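Local coordinates for protein beta-agarase D (Zobellia galactanivorans, PDB 4ASM) that hydrolyses the beta-1,4-linkages of agarose in a random, endo-acting manner with retention of the anomeric configuration, through its secreted family GH16 catalytic domain, at residues Ser181-Ser186 and Tyr235-Gln240; Lys197-Ala202 and Gly281-Asn286; Asp203-Trp208 and Gln260-Ala265; Val242-Asn247 and Ser289-Ala294. One frame throughout, in Å; residues are numbered along the deposited sequence.

Contact 1 of 4, residues Ser181-Ser186 and Tyr235-Gln240; sequences SKIHLS and YFVDGQ
L185 and Y235 meet between two layers of the GH16 beta-sandwich, where strand 183-191, which pairs with strand 159-166, bearer of the probable catalytic residues E160 and E165, packs on strand 232-237. Most of the touching atoms are apolar. L185 lays its CB over the centre of one face of the Y235 ring, a CH-pi contact 4.0 Å from the centroid and 13° off the ring normal. The two side chains run antiparallel alongside one another, L185 CD2 lying 3.9 Å from Y235 CD2. I183 CD1 reaches V237 CG2 more loosely, at 4.5 Å, where the type I' turn from V237 to Q240 begins and leads into strand 240-246. W208 touches I183, L185 and V237. The polar part is a single buried bond to S186, whose side chain lies about 4 Å from that of E165, the proton donor by similarity; E165 OE1 is separately hydrogen-bonded to H184 ND1. Y235 OH, placed by chi1 at -66°, donates to S186 O at 2.6 Å, from above the carbonyl plane.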
loop_
_atom_site.group_PDB
_atom_site.type_symbol
_atom_site.label_atom_id
_atom_site.label_comp_id
_atom_site.label_asym_id
_atom_site.label_seq_id
_atom_site.Cartn_x
_atom_site.Cartn_y
_atom_site.Cartn_z
ATOM N N SER A 181 4.297 15.083 1.190
ATOM C CA SER A 181 3.891 15.506 -0.149
ATOM C C SER A 181 3.832 14.363 -1.164
ATOM O O SER A 181 3.466 14.580 -2.314
ATOM C CB SER A 181 4.826 16.604 -0.680
ATOM O OG SER A 181 6.116 16.069 -0.823
ATOM N N LYS A 182 4.176 13.139 -0.738
ATOM C CA LYS A 182 4.282 12.024 -1.684
ATOM C C LYS A 182 3.375 10.841 -1.333
ATOM O O LYS A 182 2.995 10.638 -0.165
ATOM C CB LYS A 182 5.743 11.540 -1.754
ATOM C CG LYS A 182 6.737 12.654 -2.172
ATOM C CD LYS A 182 6.421 13.192 -3.593
ATOM C CE LYS A 182 7.508 14.122 -4.171
ATOM N NZ LYS A 182 7.512 15.437 -3.489
ATOM N N ILE A 183 3.018 10.080 -2.364
ATOM C CA ILE A 183 2.363 8.786 -2.166
ATOM C C ILE A 183 3.312 7.756 -2.729
ATOM O O ILE A 183 3.729 7.856 -3.881
ATOM C CB ILE A 183 0.979 8.671 -2.871
ATOM C CG1 ILE A 183 0.054 9.829 -2.471
ATOM C CG2 ILE A 183 0.342 7.263 -2.595
ATOM C CD1 ILE A 183 -1.291 9.827 -3.165
ATOM N N HIS A 184 3.698 6.787 -1.902
ATOM C CA HIS A 184 4.538 5.706 -2.401
ATOM C C HIS A 184 3.714 4.706 -3.192
ATOM O O HIS A 184 2.810 4.076 -2.638
ATOM C CB HIS A 184 5.282 5.010 -1.258
ATOM C CG HIS A 184 6.423 4.155 -1.721
ATOM N ND1 HIS A 184 6.816 3.023 -1.039
ATOM C CD2 HIS A 184 7.226 4.240 -2.810
ATOM C CE1 HIS A 184 7.843 2.470 -1.667
ATOM N NE2 HIS A 184 8.100 3.176 -2.750
ATOM N N LEU A 185 4.023 4.599 -4.480
ATOM C CA LEU A 185 3.321 3.691 -5.398
ATOM C C LEU A 185 4.229 2.470 -5.496
ATOM O O LEU A 185 5.344 2.547 -6.037
ATOM C CB LEU A 185 3.071 4.338 -6.767
ATOM C CG LEU A 185 2.348 5.688 -6.679
ATOM C CD1 LEU A 185 2.261 6.275 -8.069
ATOM C CD2 LEU A 185 0.967 5.481 -6.073
ATOM N N SER A 186 3.790 1.357 -4.904
ATOM C CA SER A 186 4.737 0.320 -4.526
ATOM C C SER A 186 4.194 -1.105 -4.628
ATOM O O SER A 186 3.018 -1.337 -4.898
ATOM C CB SER A 186 5.209 0.619 -3.097
ATOM O OG SER A 186 6.354 -0.135 -2.709
ATOM N N TYR A 235 -1.192 2.478 -11.786
ATOM C CA TYR A 235 -1.666 3.209 -10.608
ATOM C C TYR A 235 -2.463 4.433 -11.017
ATOM O O TYR A 235 -2.153 5.060 -12.031
ATOM C CB TYR A 235 -0.483 3.650 -9.727
ATOM C CG TYR A 235 0.261 2.513 -9.098
ATOM C CD1 TYR A 235 1.225 1.807 -9.807
ATOM C CD2 TYR A 235 -0.024 2.125 -7.792
ATOM C CE1 TYR A 235 1.892 0.738 -9.220
ATOM C CE2 TYR A 235 0.656 1.083 -7.191
ATOM C CZ TYR A 235 1.597 0.383 -7.916
ATOM O OH TYR A 235 2.255 -0.687 -7.344
ATOM N N PHE A 236 -3.486 4.750 -10.224
ATOM C CA PHE A 236 -4.430 5.838 -10.523
ATOM C C PHE A 236 -4.690 6.637 -9.265
ATOM O O PHE A 236 -4.877 6.060 -8.189
ATOM C CB PHE A 236 -5.767 5.258 -11.011
ATOM C CG PHE A 236 -5.635 4.403 -12.229
ATOM C CD1 PHE A 236 -5.218 3.073 -12.113
ATOM C CD2 PHE A 236 -5.901 4.909 -13.493
ATOM C CE1 PHE A 236 -5.054 2.264 -13.239
ATOM C CE2 PHE A 236 -5.737 4.093 -14.631
ATOM C CZ PHE A 236 -5.328 2.775 -14.491
ATOM N N VAL A 237 -4.691 7.968 -9.401
ATOM C CA VAL A 237 -5.032 8.880 -8.311
ATOM C C VAL A 237 -6.040 9.869 -8.856
ATOM O O VAL A 237 -5.800 10.525 -9.889
ATOM C CB VAL A 237 -3.799 9.630 -7.765
ATOM C CG1 VAL A 237 -4.227 10.610 -6.656
ATOM C CG2 VAL A 237 -2.802 8.638 -7.202
ATOM N N ASP A 238 -7.172 9.950 -8.170
ATOM C CA ASP A 238 -8.264 10.845 -8.560
ATOM C C ASP A 238 -8.662 10.690 -10.038
ATOM O O ASP A 238 -8.895 11.675 -10.765
ATOM C CB ASP A 238 -7.906 12.289 -8.197
ATOM C CG ASP A 238 -7.912 12.529 -6.702
ATOM O OD1 ASP A 238 -8.524 11.735 -5.965
ATOM O OD2 ASP A 238 -7.279 13.510 -6.253
ATOM N N GLY A 239 -8.721 9.443 -10.486
ATOM C CA GLY A 239 -9.169 9.143 -11.833
ATOM C C GLY A 239 -8.135 9.259 -12.943
ATOM O O GLY A 239 -8.439 9.020 -14.105
ATOM N N GLN A 240 -6.915 9.649 -12.586
ATOM C CA GLN A 240 -5.852 9.870 -13.566
ATOM C C GLN A 240 -4.826 8.758 -13.428
ATOM O O GLN A 240 -4.402 8.466 -12.321
ATOM C CB GLN A 240 -5.189 11.223 -13.292
ATOM C CG GLN A 240 -4.070 11.590 -14.257
ATOM C CD GLN A 240 -3.292 12.819 -13.798
ATOM O OE1 GLN A 240 -2.813 12.916 -12.653
ATOM N NE2 GLN A 240 -3.138 13.757 -14.715
#

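Contact 2 of 4, residues Lys197-Ala202 and Gly281-Asn286; sequences KDYQPA and GYQKMN
A202 and Q283 hold this contact together, and Y282 lies alongside. The direct link is a backbone bond: Q283 N donates to A202 O at 2.9 Å, nearly straight at 160°, with the donor lying well above the carbonyl plane. The same oxygen also sits at the edge of the Y282 ring, in its plane, 3.4 Å from Y282 CD1. Y282 points its hydroxyl elsewhere, to a hydrogen bond with Y178 OH.

Q283 turns its CB toward A202, and with CG anti to the backbone N (chi1 173°) its extended chain carries the amide past A202 toward Y199. There the tyrosine ring and the amide stand almost perpendicular, 83° apart, and Y199 OH stays 3.9 Å from Q283 OE1, so water does the joining. One water bonds to Y199 OH and accepts from Q283 NE2 at 3.0 Å. A second takes the N-H of A202 at 2.7 Å, donates to Q283 OE1 and also bonds to Y199 OH. Both ends of the amide are thereby engaged, which should fix which way round it lies, while P264 packs against the Q283 side chain.

Just before A202, P201 O receives a bond from H184 NE2. The whole is a water-bridged join, in the GH16 beta-sandwich, between the loop leaving strand 197-199 and strand 282-288, which pairs with 259-264.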
loop_
_atom_site.group_PDB
_atom_site.type_symbol
_atom_site.label_atom_id
_atom_site.label_comp_id
_atom_site.label_asym_id
_atom_site.label_seq_id
_atom_site.Cartn_x
_atom_site.Cartn_y
_atom_site.Cartn_z
ATOM N N LYS A 197 14.552 -11.725 2.631
ATOM C CA LYS A 197 14.895 -10.580 1.779
ATOM C C LYS A 197 13.617 -9.875 1.353
ATOM O O LYS A 197 12.591 -10.515 1.140
ATOM C CB LYS A 197 15.664 -11.027 0.538
ATOM C CG LYS A 197 16.969 -11.720 0.862
ATOM C CD LYS A 197 17.818 -11.939 -0.357
ATOM C CE LYS A 197 19.086 -12.697 0.004
ATOM N NZ LYS A 197 20.019 -11.875 0.806
ATOM N N ASP A 198 13.715 -8.553 1.212
ATOM C CA ASP A 198 12.565 -7.712 0.882
ATOM C C ASP A 198 12.966 -6.744 -0.227
ATOM O O ASP A 198 13.934 -6.010 -0.086
ATOM C CB ASP A 198 12.162 -6.956 2.153
ATOM C CG ASP A 198 10.973 -6.018 1.955
ATOM O OD1 ASP A 198 10.364 -6.006 0.873
ATOM O OD2 ASP A 198 10.652 -5.286 2.908
ATOM N N TYR A 199 12.242 -6.787 -1.341
ATOM C CA TYR A 199 12.387 -5.781 -2.399
ATOM C C TYR A 199 11.099 -4.966 -2.587
ATOM O O TYR A 199 10.014 -5.522 -2.618
ATOM C CB TYR A 199 12.737 -6.431 -3.736
ATOM C CG TYR A 199 12.798 -5.390 -4.823
ATOM C CD1 TYR A 199 13.909 -4.564 -4.933
ATOM C CD2 TYR A 199 11.726 -5.197 -5.695
ATOM C CE1 TYR A 199 13.978 -3.559 -5.900
ATOM C CE2 TYR A 199 11.771 -4.192 -6.680
ATOM C CZ TYR A 199 12.908 -3.384 -6.768
ATOM O OH TYR A 199 12.992 -2.407 -7.736
ATOM N N GLN A 200 11.261 -3.654 -2.729
ATOM C CA GLN A 200 10.195 -2.735 -3.113
ATOM C C GLN A 200 10.788 -1.634 -4.010
ATOM O O GLN A 200 12.000 -1.375 -3.973
ATOM C CB GLN A 200 9.567 -2.104 -1.882
ATOM C CG GLN A 200 10.532 -1.172 -1.144
ATOM C CD GLN A 200 9.956 -0.666 0.151
ATOM O OE1 GLN A 200 10.447 -0.966 1.250
ATOM N NE2 GLN A 200 8.879 0.054 0.041
ATOM N N PRO A 201 9.940 -0.993 -4.826
ATOM C CA PRO A 201 10.436 0.119 -5.639
ATOM C C PRO A 201 11.052 1.227 -4.806
ATOM O O PRO A 201 10.472 1.686 -3.814
ATOM C CB PRO A 201 9.191 0.614 -6.373
ATOM C CG PRO A 201 8.312 -0.640 -6.446
ATOM C CD PRO A 201 8.525 -1.298 -5.101
ATOM N N ALA A 202 12.248 1.630 -5.238
ATOM C CA ALA A 202 13.024 2.670 -4.578
ATOM C C ALA A 202 13.508 3.731 -5.572
ATOM O O ALA A 202 14.413 4.505 -5.258
ATOM C CB ALA A 202 14.208 2.057 -3.835
ATOM N N GLY A 281 20.386 8.997 -3.661
ATOM C CA GLY A 281 19.629 8.278 -2.611
ATOM C C GLY A 281 18.502 7.336 -3.046
ATOM O O GLY A 281 17.809 6.743 -2.210
ATOM N N TYR A 282 18.329 7.186 -4.349
ATOM C CA TYR A 282 17.232 6.414 -4.918
ATOM C C TYR A 282 17.812 5.474 -5.953
ATOM O O TYR A 282 18.951 5.667 -6.385
ATOM C CB TYR A 282 16.235 7.356 -5.591
ATOM C CG TYR A 282 15.438 8.161 -4.610
ATOM C CD1 TYR A 282 14.296 7.632 -4.012
ATOM C CD2 TYR A 282 15.837 9.454 -4.259
ATOM C CE1 TYR A 282 13.565 8.371 -3.091
ATOM C CE2 TYR A 282 15.115 10.198 -3.333
ATOM C CZ TYR A 282 13.983 9.645 -2.756
ATOM O OH TYR A 282 13.252 10.372 -1.840
ATOM N N GLN A 283 17.068 4.441 -6.342
ATOM C CA GLN A 283 17.516 3.570 -7.426
ATOM C C GLN A 283 17.889 4.400 -8.664
ATOM O O GLN A 283 17.118 5.260 -9.110
ATOM C CB GLN A 283 16.415 2.584 -7.797
ATOM C CG GLN A 283 16.775 1.760 -9.031
ATOM C CD GLN A 283 15.713 0.781 -9.451
ATOM O OE1 GLN A 283 14.545 0.937 -9.117
ATOM N NE2 GLN A 283 16.115 -0.243 -10.194
ATOM N N LYS A 284 19.088 4.169 -9.199
ATOM C CA LYS A 284 19.521 4.880 -10.404
ATOM C C LYS A 284 18.735 4.396 -11.616
ATOM O O LYS A 284 18.666 3.184 -11.895
ATOM C CB LYS A 284 21.030 4.705 -10.629
ATOM C CG LYS A 284 21.577 5.591 -11.743
ATOM C CD LYS A 284 23.063 5.366 -11.930
ATOM C CE LYS A 284 23.581 6.210 -13.100
ATOM N NZ LYS A 284 25.031 5.920 -13.299
ATOM N N MET A 285 18.127 5.351 -12.325
ATOM C CA MET A 285 17.285 5.029 -13.475
ATOM C C MET A 285 17.753 5.833 -14.689
ATOM O O MET A 285 18.268 6.956 -14.542
ATOM C CB MET A 285 15.819 5.412 -13.185
ATOM C CG MET A 285 15.253 4.774 -11.908
ATOM S SD MET A 285 15.037 2.996 -12.037
ATOM C CE MET A 285 13.491 2.861 -12.914
ATOM N N ASN A 286 17.589 5.234 -15.859
ATOM C CA ASN A 286 17.863 5.944 -17.104
ATOM C C ASN A 286 16.558 6.397 -17.755
ATOM O O ASN A 286 15.503 5.842 -17.495
ATOM C CB ASN A 286 18.607 5.024 -18.074
ATOM C CG ASN A 286 20.040 4.755 -17.658
ATOM O OD1 ASN A 286 20.637 5.483 -16.864
ATOM N ND2 ASN A 286 20.609 3.690 -18.226
HETATM O O HOH W 1 14.345 -2.659 -10.289
HETATM O O HOH W 2 13.933 0.006 -6.604
#

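Contact 3 of 4, residues Asp203-Trp208 and Gln260-Ala265; sequences DLNSWW and QYTYPA
N205 and Q260 make the direct contact here, and a water adds a second link at the start of the first segment. There D203 OD2 accepts from this water at 2.7 Å, and on the far side the water lies 2.7 Å from T262 OG1. D203 OD2 also forms a salt bridge with R243 NH1, so it is gripped by both the R243 guanidinium and the water; the positive charge would tend to keep the acid ionised. The main chain of D203 is equally busy: its O accepts from S206 N at 2.9 Å and from S206 OG at 2.8 Å, the hydroxyl arriving in the carbonyl plane. These two bonds tie down the short 3-10 turn 204-206.

That turn connects the loop after strand 197-199 to strand 207-208, and it leans on strand 259-264, in the outlying run of antiparallel strands of the GH16 beta-sandwich. With chi1 at -76°, N205 has CG anti to the carbonyl carbon and its amide is carried across to Q260, whose extended chain it meets almost squarely; the two amide planes are 31° apart. The end of the N205 side chain also comes near the methyl CG2 of T262. S206 is bonded through its backbone to L185, and W207 stacks its ring on H184, while W208 continues the strand through backbone pairing with I183.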
loop_
_atom_site.group_PDB
_atom_site.type_symbol
_atom_site.label_atom_id
_atom_site.label_comp_id
_atom_site.label_asym_id
_atom_site.label_seq_id
_atom_site.Cartn_x
_atom_site.Cartn_y
_atom_site.Cartn_z
ATOM N N ASP A 203 12.932 3.750 -6.775
ATOM C CA ASP A 203 13.205 4.849 -7.695
ATOM C C ASP A 203 12.546 6.115 -7.164
ATOM O O ASP A 203 11.480 6.067 -6.513
ATOM C CB ASP A 203 12.797 4.552 -9.155
ATOM C CG ASP A 203 11.332 4.183 -9.329
ATOM O OD1 ASP A 203 10.875 3.197 -8.694
ATOM O OD2 ASP A 203 10.660 4.838 -10.154
ATOM N N LEU A 204 13.175 7.252 -7.452
ATOM C CA LEU A 204 12.624 8.551 -7.069
ATOM C C LEU A 204 11.150 8.678 -7.498
ATOM O O LEU A 204 10.288 9.138 -6.722
ATOM C CB LEU A 204 13.471 9.674 -7.671
ATOM C CG LEU A 204 12.929 11.099 -7.493
ATOM C CD1 LEU A 204 13.048 11.569 -6.058
ATOM C CD2 LEU A 204 13.638 12.057 -8.482
ATOM N N ASN A 205 10.848 8.251 -8.721
ATOM C CA ASN A 205 9.494 8.415 -9.265
ATOM C C ASN A 205 8.430 7.568 -8.548
ATOM O O ASN A 205 7.238 7.833 -8.703
ATOM C CB ASN A 205 9.479 8.141 -10.769
ATOM C CG ASN A 205 10.071 9.287 -11.587
ATOM O OD1 ASN A 205 10.392 10.374 -11.072
ATOM N ND2 ASN A 205 10.206 9.049 -12.902
ATOM N N SER A 206 8.854 6.583 -7.745
ATOM C CA SER A 206 7.859 5.791 -7.010
ATOM C C SER A 206 7.246 6.582 -5.863
ATOM O O SER A 206 6.221 6.189 -5.304
ATOM C CB SER A 206 8.435 4.461 -6.497
ATOM O OG SER A 206 9.320 4.641 -5.413
ATOM N N TRP A 207 7.903 7.673 -5.489
ATOM C CA TRP A 207 7.372 8.598 -4.487
ATOM C C TRP A 207 6.655 9.690 -5.284
ATOM O O TRP A 207 7.251 10.702 -5.685
ATOM C CB TRP A 207 8.496 9.098 -3.575
ATOM C CG TRP A 207 9.022 7.970 -2.747
ATOM C CD1 TRP A 207 10.014 7.071 -3.097
ATOM C CD2 TRP A 207 8.559 7.569 -1.452
ATOM N NE1 TRP A 207 10.191 6.155 -2.092
ATOM C CE2 TRP A 207 9.316 6.431 -1.073
ATOM C CE3 TRP A 207 7.583 8.065 -0.565
ATOM C CZ2 TRP A 207 9.139 5.780 0.154
ATOM C CZ3 TRP A 207 7.404 7.409 0.670
ATOM C CH2 TRP A 207 8.187 6.282 1.009
ATOM N N TRP A 208 5.381 9.443 -5.568
ATOM C CA TRP A 208 4.640 10.229 -6.526
ATOM C C TRP A 208 4.033 11.477 -5.892
ATOM O O TRP A 208 3.526 11.453 -4.765
ATOM C CB TRP A 208 3.547 9.353 -7.163
ATOM C CG TRP A 208 2.717 10.141 -8.092
ATOM C CD1 TRP A 208 3.013 10.467 -9.383
ATOM C CD2 TRP A 208 1.486 10.785 -7.776
ATOM N NE1 TRP A 208 2.014 11.264 -9.901
ATOM C CE2 TRP A 208 1.065 11.476 -8.938
ATOM C CE3 TRP A 208 0.681 10.838 -6.623
ATOM C CZ2 TRP A 208 -0.124 12.217 -8.982
ATOM C CZ3 TRP A 208 -0.499 11.572 -6.667
ATOM C CH2 TRP A 208 -0.886 12.257 -7.839
ATOM N N GLN A 260 7.171 10.577 -17.700
ATOM C CA GLN A 260 8.584 10.215 -17.843
ATOM C C GLN A 260 8.736 8.698 -17.897
ATOM O O GLN A 260 8.173 7.978 -17.055
ATOM C CB GLN A 260 9.439 10.798 -16.735
ATOM C CG GLN A 260 10.911 10.550 -16.988
ATOM C CD GLN A 260 11.802 11.206 -15.992
ATOM O OE1 GLN A 260 12.617 12.070 -16.354
ATOM N NE2 GLN A 260 11.691 10.809 -14.750
ATOM N N TYR A 261 9.514 8.213 -18.869
ATOM C CA TYR A 261 9.704 6.775 -19.096
ATOM C C TYR A 261 11.085 6.435 -18.622
ATOM O O TYR A 261 12.069 7.075 -19.041
ATOM C CB TYR A 261 9.575 6.443 -20.594
ATOM C CG TYR A 261 8.311 6.993 -21.185
ATOM C CD1 TYR A 261 7.107 6.278 -21.114
ATOM C CD2 TYR A 261 8.300 8.260 -21.779
ATOM C CE1 TYR A 261 5.922 6.807 -21.612
ATOM C CE2 TYR A 261 7.126 8.793 -22.302
ATOM C CZ TYR A 261 5.943 8.069 -22.197
ATOM O OH TYR A 261 4.787 8.598 -22.714
ATOM N N THR A 262 11.171 5.464 -17.719
ATOM C CA THR A 262 12.453 5.126 -17.132
ATOM C C THR A 262 12.666 3.626 -16.992
ATOM O O THR A 262 11.742 2.842 -17.120
ATOM C CB THR A 262 12.640 5.781 -15.740
ATOM O OG1 THR A 262 11.600 5.311 -14.873
ATOM C CG2 THR A 262 12.614 7.325 -15.812
ATOM N N TYR A 263 13.908 3.235 -16.762
ATOM C CA TYR A 263 14.220 1.825 -16.516
ATOM C C TYR A 263 15.510 1.768 -15.668
ATOM O O TYR A 263 16.266 2.748 -15.601
ATOM C CB TYR A 263 14.362 1.054 -17.846
ATOM C CG TYR A 263 15.531 1.540 -18.661
ATOM C CD1 TYR A 263 15.393 2.640 -19.521
ATOM C CD2 TYR A 263 16.782 0.947 -18.535
ATOM C CE1 TYR A 263 16.480 3.129 -20.225
ATOM C CE2 TYR A 263 17.871 1.423 -19.242
ATOM C CZ TYR A 263 17.711 2.515 -20.089
ATOM O OH TYR A 263 18.790 3.029 -20.791
ATOM N N PRO A 264 15.750 0.643 -14.981
ATOM C CA PRO A 264 16.923 0.532 -14.105
ATOM C C PRO A 264 18.259 0.672 -14.833
ATOM O O PRO A 264 18.486 0.021 -15.873
ATOM C CB PRO A 264 16.774 -0.871 -13.494
ATOM C CG PRO A 264 15.296 -1.185 -13.616
ATOM C CD PRO A 264 14.888 -0.555 -14.930
ATOM N N ALA A 265 19.114 1.533 -14.287
ATOM C CA ALA A 265 20.453 1.760 -14.843
ATOM C C ALA A 265 21.425 0.651 -14.449
ATOM O O ALA A 265 22.376 0.370 -15.174
ATOM C CB ALA A 265 20.983 3.107 -14.420
HETATM O O HOH W 3 11.788 5.977 -12.281
#

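Contact 4 of 4, residues Val242-Asn247 and Ser289-Ala294; sequences VRILDN and SSLSDA
L291, in the first turn of helix 291-297, sets its methyl CD2 against strand 240-246, touching I244 and D246. This is the packed side. L291 CD2 lies 4.1 Å from D246 CB and also 4.1 Å from D246 OD2, and the two side chains are nearly perpendicular. Next along, I244 CG2 approaches the same methyl at 4.4 Å. L291 has CG anti to the backbone N (chi1 -172°), which extends the branch away from the helix to the strand, where R232 and Q251 also pack against it.

The carboxylate of D246 is engaged beyond the leucine: OD2 forms a salt bridge with R232 NH1, and OD1 another with K295 NZ, from the next turn of the same helix. The short helix lies against the outer side of a strand of the GH16 beta-sandwich, touching it through both apolar and ionic contacts. I244 and D246 face the helix, whereas L245 between them points away from it, the ordinary alternation of a beta-strand.

The other side of the helix start is looser and lies toward solvent, with S289 and S292 exposed. Here the bonds are local. S290 is the N-cap, its OG accepting from D293 N at 3.0 Å in a bond of 162°. D293 in turn reaches back, OD2 taking the N-H of S289 at 2.9 Å from the anti side of the carboxylate.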
loop_
_atom_site.group_PDB
_atom_site.type_symbol
_atom_site.label_atom_id
_atom_site.label_comp_id
_atom_site.label_asym_id
_atom_site.label_seq_id
_atom_site.Cartn_x
_atom_site.Cartn_y
_atom_site.Cartn_z
ATOM N N VAL A 242 -1.305 7.467 -13.168
ATOM C CA VAL A 242 -0.092 8.188 -12.753
ATOM C C VAL A 242 1.202 7.377 -12.844
ATOM O O VAL A 242 2.286 7.943 -12.775
ATOM C CB VAL A 242 -0.224 8.779 -11.329
ATOM C CG1 VAL A 242 -1.311 9.859 -11.292
ATOM C CG2 VAL A 242 -0.495 7.680 -10.279
ATOM N N ARG A 243 1.095 6.058 -12.980
ATOM C CA ARG A 243 2.287 5.214 -13.036
ATOM C C ARG A 243 1.979 3.853 -13.650
ATOM O O ARG A 243 0.899 3.308 -13.444
ATOM C CB ARG A 243 2.874 4.999 -11.633
ATOM C CG ARG A 243 4.227 4.268 -11.651
ATOM C CD ARG A 243 4.977 4.568 -10.401
ATOM N NE ARG A 243 5.972 3.562 -10.028
ATOM C CZ ARG A 243 7.294 3.735 -10.075
ATOM N NH1 ARG A 243 7.830 4.860 -10.541
ATOM N NH2 ARG A 243 8.101 2.780 -9.621
ATOM N N ILE A 244 2.926 3.320 -14.418
ATOM C CA ILE A 244 2.853 1.948 -14.903
ATOM C C ILE A 244 4.185 1.274 -14.597
ATOM O O ILE A 244 5.253 1.864 -14.849
ATOM C CB ILE A 244 2.609 1.855 -16.429
ATOM C CG1 ILE A 244 1.390 2.675 -16.853
ATOM C CG2 ILE A 244 2.404 0.386 -16.854
ATOM C CD1 ILE A 244 1.165 2.686 -18.338
ATOM N N LEU A 245 4.129 0.052 -14.050
ATOM C CA LEU A 245 5.286 -0.845 -13.992
ATOM C C LEU A 245 4.990 -1.957 -14.965
ATOM O O LEU A 245 3.926 -2.590 -14.905
ATOM C CB LEU A 245 5.492 -1.447 -12.595
ATOM C CG LEU A 245 6.618 -0.801 -11.800
ATOM C CD1 LEU A 245 6.171 0.588 -11.428
ATOM C CD2 LEU A 245 6.998 -1.584 -10.580
ATOM N N ASP A 246 5.892 -2.186 -15.903
ATOM C CA ASP A 246 5.647 -3.211 -16.907
ATOM C C ASP A 246 6.916 -4.000 -17.128
ATOM O O ASP A 246 7.761 -3.643 -17.979
ATOM C CB ASP A 246 5.122 -2.584 -18.205
ATOM C CG ASP A 246 4.638 -3.624 -19.201
ATOM O OD1 ASP A 246 5.200 -4.747 -19.216
ATOM O OD2 ASP A 246 3.687 -3.323 -19.980
ATOM N N ASN A 247 7.029 -5.088 -16.358
ATOM C CA ASN A 247 8.139 -6.054 -16.445
ATOM C C ASN A 247 9.503 -5.487 -16.019
ATOM O O ASN A 247 10.012 -5.813 -14.937
ATOM C CB ASN A 247 8.189 -6.711 -17.843
ATOM C CG ASN A 247 9.148 -7.875 -17.910
ATOM O OD1 ASN A 247 9.968 -7.968 -18.837
ATOM N ND2 ASN A 247 9.069 -8.760 -16.939
ATOM N N SER A 289 12.262 7.029 -24.164
ATOM C CA SER A 289 11.347 7.919 -24.864
ATOM C C SER A 289 9.914 7.394 -25.018
ATOM O O SER A 289 9.069 8.069 -25.609
ATOM C CB SER A 289 11.920 8.266 -26.221
ATOM O OG SER A 289 12.063 7.097 -26.969
ATOM N N SER A 290 9.654 6.193 -24.486
ATOM C CA SER A 290 8.313 5.600 -24.480
ATOM C C SER A 290 8.435 4.376 -23.599
ATOM O O SER A 290 9.545 3.987 -23.216
ATOM C CB SER A 290 7.868 5.196 -25.891
ATOM O OG SER A 290 8.642 4.115 -26.359
ATOM N N LEU A 291 7.296 3.760 -23.291
ATOM C CA LEU A 291 7.338 2.555 -22.474
ATOM C C LEU A 291 7.995 1.403 -23.238
ATOM O O LEU A 291 8.813 0.677 -22.670
ATOM C CB LEU A 291 5.931 2.177 -21.981
ATOM C CG LEU A 291 5.908 1.042 -20.950
ATOM C CD1 LEU A 291 6.578 1.428 -19.640
ATOM C CD2 LEU A 291 4.469 0.602 -20.736
ATOM N N SER A 292 7.669 1.267 -24.527
ATOM C CA SER A 292 8.315 0.230 -25.363
ATOM C C SER A 292 9.823 0.448 -25.490
ATOM O O SER A 292 10.577 -0.492 -25.406
ATOM C CB SER A 292 7.646 0.120 -26.722
ATOM O OG SER A 292 6.356 -0.447 -26.561
ATOM N N ASP A 293 10.251 1.698 -25.649
ATOM C CA ASP A 293 11.678 2.007 -25.693
ATOM C C ASP A 293 12.376 1.588 -24.390
ATOM O O ASP A 293 13.452 0.992 -24.421
ATOM C CB ASP A 293 11.857 3.517 -25.954
ATOM C CG ASP A 293 13.305 3.923 -26.138
ATOM O OD1 ASP A 293 14.007 3.321 -26.989
ATOM O OD2 ASP A 293 13.728 4.869 -25.443
ATOM N N ALA A 294 11.757 1.912 -23.251
ATOM C CA ALA A 294 12.308 1.550 -21.955
ATOM C C ALA A 294 12.431 0.026 -21.787
ATOM O O ALA A 294 13.454 -0.459 -21.362
ATOM C CB ALA A 294 11.447 2.168 -20.847
#

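Along the chain, segments 181-186, 197-202 and 203-208 come first, then 235-240, 242-247, 260-265, 281-286 and 289-294; contact 3 is nested within the loop closed by contact 2, and contact 1 closes before contact 4 opens. Contacts 2 and 3 have centres about 9 Å apart and share the pairing of strands 259-264 and 282-288, while contacts 3 and 4, about 10 Å apart, meet where Y261 packs on the S290-L291 backbone. Contact 1 meets contact 4 through hairpin strands 232-237 and 240-246. Contacts 1 and 2 are farthest apart, about 18 Å between centres, yet touch at H184 and P201, linking the surroundings of the predicted catalytic acid to the outlying strands.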